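Local coordinates for esterase (Sinorhizobium meliloti 1021, PDB 4TX1) that is an SGNH-family acetylesterase that hydrolyses acetyl esters of carbohydrates, at the interface of chains A and B. Sequence-based numbering; all coordinates share one arbitrary frame. Chains: chain A/B, Esterase.

Contact 1: the interface of chains A and B. Residues chain A 87-88, 90-91, 132-133; chain B 25, 27, 33-34, 61.
B:Trp25 of one subunit pushes its indole against the end of helix 78-89 of the other, where it meets A:Thr88, A:Ala90, A:Pro132 and A:Thr133. Its own helix, 22-25, begins at the nucleophilic serine of the GDS motif of SGNH hydrolases, so the contact lies close in sequence to the catalytic serine. From CB outward, each atom finds its own neighbours. CG is anti to the backbone N (chi1 -177°), which carries the ring away from its helix towards the partner; CB itself lies beside the side-chain oxygen OD1 of B:Asn61. Next, CD1 brings the ring edge to the carbonyl oxygen O of A:Thr88, in plane and 3.2 Å away. The indole NE1 reaches O of A:Ala90 at 3.1 Å, but with only 128° at the hydrogen this is a weak bond. Further round the benzo rim, CZ2 lies near the same A:Ala90 oxygen and 3.9 Å from CG of A:Pro132, whose ring crosses the indole obliquely. At the tip CH2 comes within 3.5 Å of the methyl CG2 of A:Thr133, a poorly ordered residue.

ND2 of B:Asn61 and the bridging water 1 lie over one indole face, the B:Arg34 guanidinium of the same chain over the other. The arginine, extended from CG to NE, runs along the indole and grips O of B:Trp25 side-on, NE giving a straight bond (162°) of 2.8 Å and NH2 a longer one to the same oxygen. NH1 sits near O of A:Ala90, but its N-H points away. An alanine at B:Arg34 would probably leave the B:Trp25 carbonyl without these two donors and uncover one indole face, setting the ring free to tilt.

Water completes the seam. Water 1 joins N of B:Asn61, 2.9 Å away, to the A:His87 carbonyl at the helix end, while water 2 lies 2.8 Å from ND2 of B:Asn61 and passes on to O of A:Pro132.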
ATOM      1  N   HIS A  87     -16.638  -8.745   5.610  1.00 12.38           N
ATOM      2  CA  HIS A  87     -16.437 -10.062   5.091  1.00 13.06           C
ATOM      3  C   HIS A  87     -16.282 -11.106   6.187  1.00 14.08           C
ATOM      4  O   HIS A  87     -16.752 -12.218   6.041  1.00 14.96           O
ATOM      5  CB  HIS A  87     -15.219 -10.100   4.120  1.00 14.74           C
ATOM      6  CG  HIS A  87     -15.379 -11.052   2.966  1.00 14.48           C
ATOM      7  ND1 HIS A  87     -16.170 -10.777   1.844  1.00 14.78           N
ATOM      8  CD2 HIS A  87     -14.772 -12.232   2.739  1.00 13.72           C
ATOM      9  CE1 HIS A  87     -16.060 -11.796   1.001  1.00 17.36           C
ATOM     10  NE2 HIS A  87     -15.222 -12.681   1.499  1.00 15.62           N
ATOM     11  N   THR A  88     -15.600 -10.740   7.263  1.00 13.46           N
ATOM     12  CA  THR A  88     -15.401 -11.589   8.413  1.00 13.42           C
ATOM     13  C   THR A  88     -16.719 -11.910   9.103  1.00 14.85           C
ATOM     14  O   THR A  88     -16.890 -12.984   9.714  1.00 15.51           O
ATOM     15  CB  THR A  88     -14.539 -10.789   9.432  1.00 14.77           C
ATOM     16  OG1 THR A  88     -13.221 -10.580   8.843  1.00 14.65           O
ATOM     17  CG2 THR A  88     -14.397 -11.579  10.723  1.00 13.80           C
ATOM     18  N   ALA A  90     -20.032 -11.382   7.851  1.00 14.16           N
ATOM     19  CA  ALA A  90     -21.165 -11.647   6.975  1.00 15.26           C
ATOM     20  C   ALA A  90     -21.733 -13.040   7.279  1.00 17.59           C
ATOM     21  O   ALA A  90     -21.030 -13.966   7.553  1.00 17.31           O
ATOM     22  CB  ALA A  90     -20.748 -11.556   5.507  1.00 17.68           C
ATOM     23  N   PRO A  91     -23.039 -13.193   7.093  1.00 18.08           N
ATOM     24  CA  PRO A  91     -24.019 -12.249   6.622  1.00 16.95           C
ATOM     25  C   PRO A  91     -24.556 -11.386   7.743  1.00 16.43           C
ATOM     26  O   PRO A  91     -24.697 -11.862   8.877  1.00 18.27           O
ATOM     27  CB  PRO A  91     -25.157 -13.177   6.102  1.00 19.84           C
ATOM     28  CG  PRO A  91     -25.051 -14.350   6.938  1.00 19.87           C
ATOM     29  CD  PRO A  91     -23.570 -14.579   7.127  1.00 20.72           C
ATOM     30  N   PRO A 132     -19.532 -13.029   1.106  1.00 22.51           N
ATOM     31  CA  PRO A 132     -18.822 -14.300   0.960  1.00 26.99           C
ATOM     32  C   PRO A 132     -19.653 -15.466   0.490  1.00 32.39           C
ATOM     33  O   PRO A 132     -19.049 -16.491   0.025  1.00 38.27           O
ATOM     34  CB  PRO A 132     -18.348 -14.630   2.359  1.00 25.69           C
ATOM     35  CG  PRO A 132     -18.997 -13.685   3.243  1.00 24.03           C
ATOM     36  CD  PRO A 132     -19.359 -12.475   2.458  1.00 21.29           C
ATOM     37  N   THR A 133     -20.919 -15.423   0.759  1.00 33.45           N
ATOM     38  CA  THR A 133     -21.766 -16.466   0.321  1.00 44.16           C
ATOM     39  C   THR A 133     -22.948 -15.779  -0.230  1.00 49.27           C
ATOM     40  O   THR A 133     -23.292 -14.701   0.184  1.00 52.29           O
ATOM     41  CB  THR A 133     -22.173 -17.466   1.419  1.00 40.03           C
ATOM     42  OG1 THR A 133     -22.778 -16.797   2.512  1.00 38.26           O
ATOM     43  CG2 THR A 133     -20.953 -18.242   1.877  1.00 44.97           C
TER
ATOM     44  N   TRP B  25     -14.649 -18.931  10.367  1.00 14.42           N
ATOM     45  CA  TRP B  25     -15.885 -18.258   9.931  1.00 13.57           C
ATOM     46  C   TRP B  25     -17.081 -19.259  10.014  1.00 14.17           C
ATOM     47  O   TRP B  25     -18.177 -18.896  10.505  1.00 13.79           O
ATOM     48  CB  TRP B  25     -15.793 -17.823   8.503  1.00 14.93           C
ATOM     49  CG  TRP B  25     -16.925 -17.086   7.976  1.00 14.16           C
ATOM     50  CD1 TRP B  25     -17.266 -15.798   8.274  1.00 16.60           C
ATOM     51  CD2 TRP B  25     -17.832 -17.495   6.958  1.00 15.23           C
ATOM     52  NE1 TRP B  25     -18.320 -15.393   7.540  1.00 17.08           N
ATOM     53  CE2 TRP B  25     -18.722 -16.413   6.723  1.00 16.02           C
ATOM     54  CE3 TRP B  25     -18.034 -18.682   6.275  1.00 15.31           C
ATOM     55  CZ2 TRP B  25     -19.761 -16.485   5.803  1.00 16.64           C
ATOM     56  CZ3 TRP B  25     -19.059 -18.726   5.387  1.00 16.88           C
ATOM     57  CH2 TRP B  25     -19.900 -17.648   5.149  1.00 16.07           C
ATOM     58  N   TYR B  27     -17.552 -22.300   7.351  1.00 19.11           N
ATOM     59  CA  TYR B  27     -17.944 -22.481   6.011  1.00 20.14           C
ATOM     60  C   TYR B  27     -18.612 -23.884   5.786  1.00 20.67           C
ATOM     61  O   TYR B  27     -18.005 -24.884   6.068  1.00 19.64           O
ATOM     62  CB  TYR B  27     -16.716 -22.443   5.111  1.00 21.78           C
ATOM     63  CG  TYR B  27     -17.079 -22.265   3.653  1.00 22.02           C
ATOM     64  CD1 TYR B  27     -17.346 -23.356   2.859  1.00 22.97           C
ATOM     65  CD2 TYR B  27     -17.061 -21.012   3.067  1.00 29.78           C
ATOM     66  CE1 TYR B  27     -17.649 -23.227   1.522  1.00 28.68           C
ATOM     67  CE2 TYR B  27     -17.390 -20.836   1.727  1.00 33.36           C
ATOM     68  CZ  TYR B  27     -17.693 -21.954   0.952  1.00 39.44           C
ATOM     69  OH  TYR B  27     -17.995 -21.824  -0.371  1.00 40.19           O
ATOM     70  N   GLY B  33     -23.045 -21.982   2.289  1.00 51.15           N
ATOM     71  CA  GLY B  33     -23.524 -20.975   3.273  1.00 41.13           C
ATOM     72  C   GLY B  33     -22.650 -20.969   4.528  1.00 32.63           C
ATOM     73  O   GLY B  33     -21.428 -21.463   4.463  1.00 28.32           O
ATOM     74  N   ARG B  34     -23.199 -20.333   5.600  1.00 24.48           N
ATOM     75  CA  ARG B  34     -22.520 -20.247   6.870  1.00 20.54           C
ATOM     76  C   ARG B  34     -23.087 -21.164   7.908  1.00 22.59           C
ATOM     77  O   ARG B  34     -24.317 -21.193   8.082  1.00 22.01           O
ATOM     78  CB  ARG B  34     -22.437 -18.817   7.428  1.00 20.85           C
ATOM     79  CG  ARG B  34     -21.358 -18.615   8.455  1.00 18.92           C
ATOM     80  CD  ARG B  34     -21.307 -17.154   8.927  1.00 17.96           C
ATOM     81  NE  ARG B  34     -20.172 -16.980   9.826  1.00 16.77           N
ATOM     82  CZ  ARG B  34     -19.863 -15.915  10.523  1.00 16.30           C
ATOM     83  NH1 ARG B  34     -20.576 -14.812  10.363  1.00 17.61           N
ATOM     84  NH2 ARG B  34     -18.833 -15.892  11.354  1.00 16.95           N
ATOM     85  N   ASN B  61     -12.760 -15.776   5.391  1.00 12.70           N
ATOM     86  CA  ASN B  61     -12.600 -16.716   4.362  1.00 12.17           C
ATOM     87  C   ASN B  61     -11.429 -16.386   3.470  1.00 13.02           C
ATOM     88  O   ASN B  61     -11.330 -15.283   2.982  1.00 13.31           O
ATOM     89  CB  ASN B  61     -13.854 -16.749   3.509  1.00 13.60           C
ATOM     90  CG  ASN B  61     -15.023 -17.355   4.219  1.00 14.54           C
ATOM     91  OD1 ASN B  61     -14.892 -17.729   5.389  1.00 16.34           O
ATOM     92  ND2 ASN B  61     -16.224 -17.383   3.524  1.00 17.57           N
TER
HETATM   93  O   HOH W   1     -15.378 -14.645   5.815  1.00 14.39           O
HETATM   94  O   HOH W   2     -16.146 -17.101   0.699  1.00 24.07           O

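Contact 2: the interface of chains A and B. Residues chain A 83-84, 87-88, 129; chain B 60, 72-74.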
ATOM      1  N   PRO A  83     -14.192  -3.308   4.398  1.00 11.52           N
ATOM      2  CA  PRO A  83     -14.490  -4.533   3.655  1.00 12.07           C
ATOM      3  C   PRO A  83     -14.067  -5.821   4.331  1.00 12.41           C
ATOM      4  O   PRO A  83     -14.815  -6.790   4.317  1.00 12.61           O
ATOM      5  CB  PRO A  83     -13.795  -4.310   2.314  1.00 12.45           C
ATOM      6  CG  PRO A  83     -13.755  -2.840   2.142  1.00 11.67           C
ATOM      7  CD  PRO A  83     -13.465  -2.328   3.575  1.00 12.12           C
ATOM      8  N   THR A  84     -12.881  -5.855   4.922  1.00 11.47           N
ATOM      9  CA  THR A  84     -12.381  -7.000   5.631  1.00 11.71           C
ATOM     10  C   THR A  84     -13.240  -7.323   6.849  1.00 11.41           C
ATOM     11  O   THR A  84     -13.566  -8.515   7.072  1.00 12.33           O
ATOM     12  CB  THR A  84     -10.963  -6.756   6.087  1.00 12.20           C
ATOM     13  OG1 THR A  84     -10.153  -6.547   4.883  1.00 11.72           O
ATOM     14  CG2 THR A  84     -10.398  -7.920   6.896  1.00 12.36           C
ATOM     15  N   HIS A  87     -16.638  -8.745   5.610  1.00 12.38           N
ATOM     16  CA  HIS A  87     -16.437 -10.062   5.091  1.00 13.06           C
ATOM     17  C   HIS A  87     -16.282 -11.106   6.187  1.00 14.08           C
ATOM     18  O   HIS A  87     -16.752 -12.218   6.041  1.00 14.96           O
ATOM     19  CB  HIS A  87     -15.219 -10.100   4.120  1.00 14.74           C
ATOM     20  CG  HIS A  87     -15.379 -11.052   2.966  1.00 14.48           C
ATOM     21  ND1 HIS A  87     -16.170 -10.777   1.844  1.00 14.78           N
ATOM     22  CD2 HIS A  87     -14.772 -12.232   2.739  1.00 13.72           C
ATOM     23  CE1 HIS A  87     -16.060 -11.796   1.001  1.00 17.36           C
ATOM     24  NE2 HIS A  87     -15.222 -12.681   1.499  1.00 15.62           N
ATOM     25  N   THR A  88     -15.600 -10.740   7.263  1.00 13.46           N
ATOM     26  CA  THR A  88     -15.401 -11.589   8.413  1.00 13.42           C
ATOM     27  C   THR A  88     -16.719 -11.910   9.103  1.00 14.85           C
ATOM     28  O   THR A  88     -16.890 -12.984   9.714  1.00 15.51           O
ATOM     29  CB  THR A  88     -14.539 -10.789   9.432  1.00 14.77           C
ATOM     30  OG1 THR A  88     -13.221 -10.580   8.843  1.00 14.65           O
ATOM     31  CG2 THR A  88     -14.397 -11.579  10.723  1.00 13.80           C
ATOM     32  N   HIS A 129     -20.603  -4.337  -1.220  1.00 14.46           N
ATOM     33  CA  HIS A 129     -19.735  -5.393  -0.783  1.00 14.20           C
ATOM     34  C   HIS A 129     -20.020  -6.686  -1.504  1.00 14.98           C
ATOM     35  O   HIS A 129     -21.204  -7.045  -1.653  1.00 15.92           O
ATOM     36  CB  HIS A 129     -19.827  -5.599   0.761  1.00 13.04           C
ATOM     37  CG  HIS A 129     -18.737  -6.490   1.260  1.00 13.94           C
ATOM     38  ND1 HIS A 129     -17.439  -6.052   1.398  1.00 12.03           N
ATOM     39  CD2 HIS A 129     -18.705  -7.826   1.505  1.00 14.46           C
ATOM     40  CE1 HIS A 129     -16.666  -7.066   1.737  1.00 11.68           C
ATOM     41  NE2 HIS A 129     -17.394  -8.172   1.776  1.00 14.13           N
TER
ATOM     42  N   LEU B  60     -11.893 -15.107   8.711  1.00 12.63           N
ATOM     43  CA  LEU B  60     -12.049 -14.556   7.376  1.00 11.56           C
ATOM     44  C   LEU B  60     -11.775 -15.563   6.266  1.00 12.56           C
ATOM     45  O   LEU B  60     -10.707 -16.170   6.185  1.00 12.67           O
ATOM     46  CB  LEU B  60     -11.038 -13.394   7.233  1.00 12.20           C
ATOM     47  CG  LEU B  60     -11.023 -12.731   5.841  1.00 11.03           C
ATOM     48  CD1 LEU B  60     -12.347 -11.994   5.568  1.00 10.86           C
ATOM     49  CD2 LEU B  60      -9.788 -11.702   5.816  1.00 10.36           C
ATOM     50  N   ALA B  72     -10.641 -11.607  -3.377  1.00 14.15           N
ATOM     51  CA  ALA B  72     -11.932 -11.395  -2.747  1.00 13.22           C
ATOM     52  C   ALA B  72     -11.939  -9.962  -2.251  1.00 13.33           C
ATOM     53  O   ALA B  72     -10.941  -9.198  -2.309  1.00 14.30           O
ATOM     54  CB  ALA B  72     -12.138 -12.415  -1.609  1.00 12.25           C
ATOM     55  N   ASP B  73     -13.096  -9.573  -1.740  1.00 13.60           N
ATOM     56  CA  ASP B  73     -13.331  -8.203  -1.305  1.00 13.05           C
ATOM     57  C   ASP B  73     -12.931  -7.996   0.128  1.00 14.14           C
ATOM     58  O   ASP B  73     -13.737  -7.653   0.990  1.00 14.70           O
ATOM     59  CB  ASP B  73     -14.813  -7.896  -1.520  1.00 14.79           C
ATOM     60  CG  ASP B  73     -15.134  -6.475  -1.497  1.00 16.12           C
ATOM     61  OD1 ASP B  73     -14.244  -5.588  -1.383  1.00 17.04           O
ATOM     62  OD2 ASP B  73     -16.364  -6.164  -1.659  1.00 16.26           O
ATOM     63  N   CYS B  74     -11.642  -8.103   0.361  1.00 12.85           N
ATOM     64  CA  CYS B  74     -11.089  -8.099   1.722  1.00 12.22           C
ATOM     65  C   CYS B  74      -9.593  -8.262   1.625  1.00 12.26           C
ATOM     66  O   CYS B  74      -9.077  -8.647   0.564  1.00 14.19           O
ATOM     67  CB  CYS B  74     -11.693  -9.263   2.573  1.00 13.33           C
ATOM     68  SG  CYS B  74     -11.395 -10.928   1.905  1.00 14.47           S
TER
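B:Asp73 lays its carboxylate flat over one face of the A:His129 imidazole, the two planes only 12° apart. In this SGNH hydrolase pairing it is a face-to-face packing and not a salt bridge: OD2 stands over the ring towards its rim, 3.2 Å from ND1, instead of meeting it at the edge. CG of the aspartate is anti to its backbone N, which swings the carboxylate out over the histidine; OD1 turns towards CB of A:Pro83. The histidine is held from its own side, its NE2 sharing a hydrogen bond of 2.9 Å, nearly straight at 163°, with ND1 of A:His87. The carboxylate would be expected to favour a positive charge on this histidine pair, though protonation is not seen.

B:Leu60 sets its forked tip against one flank of helix 78-89. Its CD1 branch lies 3.7 Å from CB of A:His87 and touches OG1 of A:Thr88, while CD2 meets the methyl CG2 of A:Thr84 at 4.0 Å. It crosses all three helix side chains at about a right angle. The A:Thr88 hydroxyl is occupied within its own helix, donating to O of A:Thr84 at 2.7 Å.

A:His87 fills the middle. Its CD2 corner is met both by CD1 of B:Leu60 and by the thiol SG of B:Cys74, the sulfur 3.7 Å away.

Contact 1 and contact 2 are neighbouring stretches of one surface, the centres of their C-alpha atoms about 9 Å apart. Both use A:His87 and A:Thr88 on helix 78-89: contact 1 takes backbone carbonyls at the helix end, contact 2 the side chains along its flank. From chain B, adjacent residues B:Asn61 and B:Leu60 divide between the two. Contact 1 is mixed, with waters and carbonyls, whereas contact 2 is mainly packing. The two-fold repeats both with the chains exchanged. Such a reciprocal surface would be consistent with a two-fold dimer within the six-copy deposited assembly, although the structure alone does not establish the oligomer in solution.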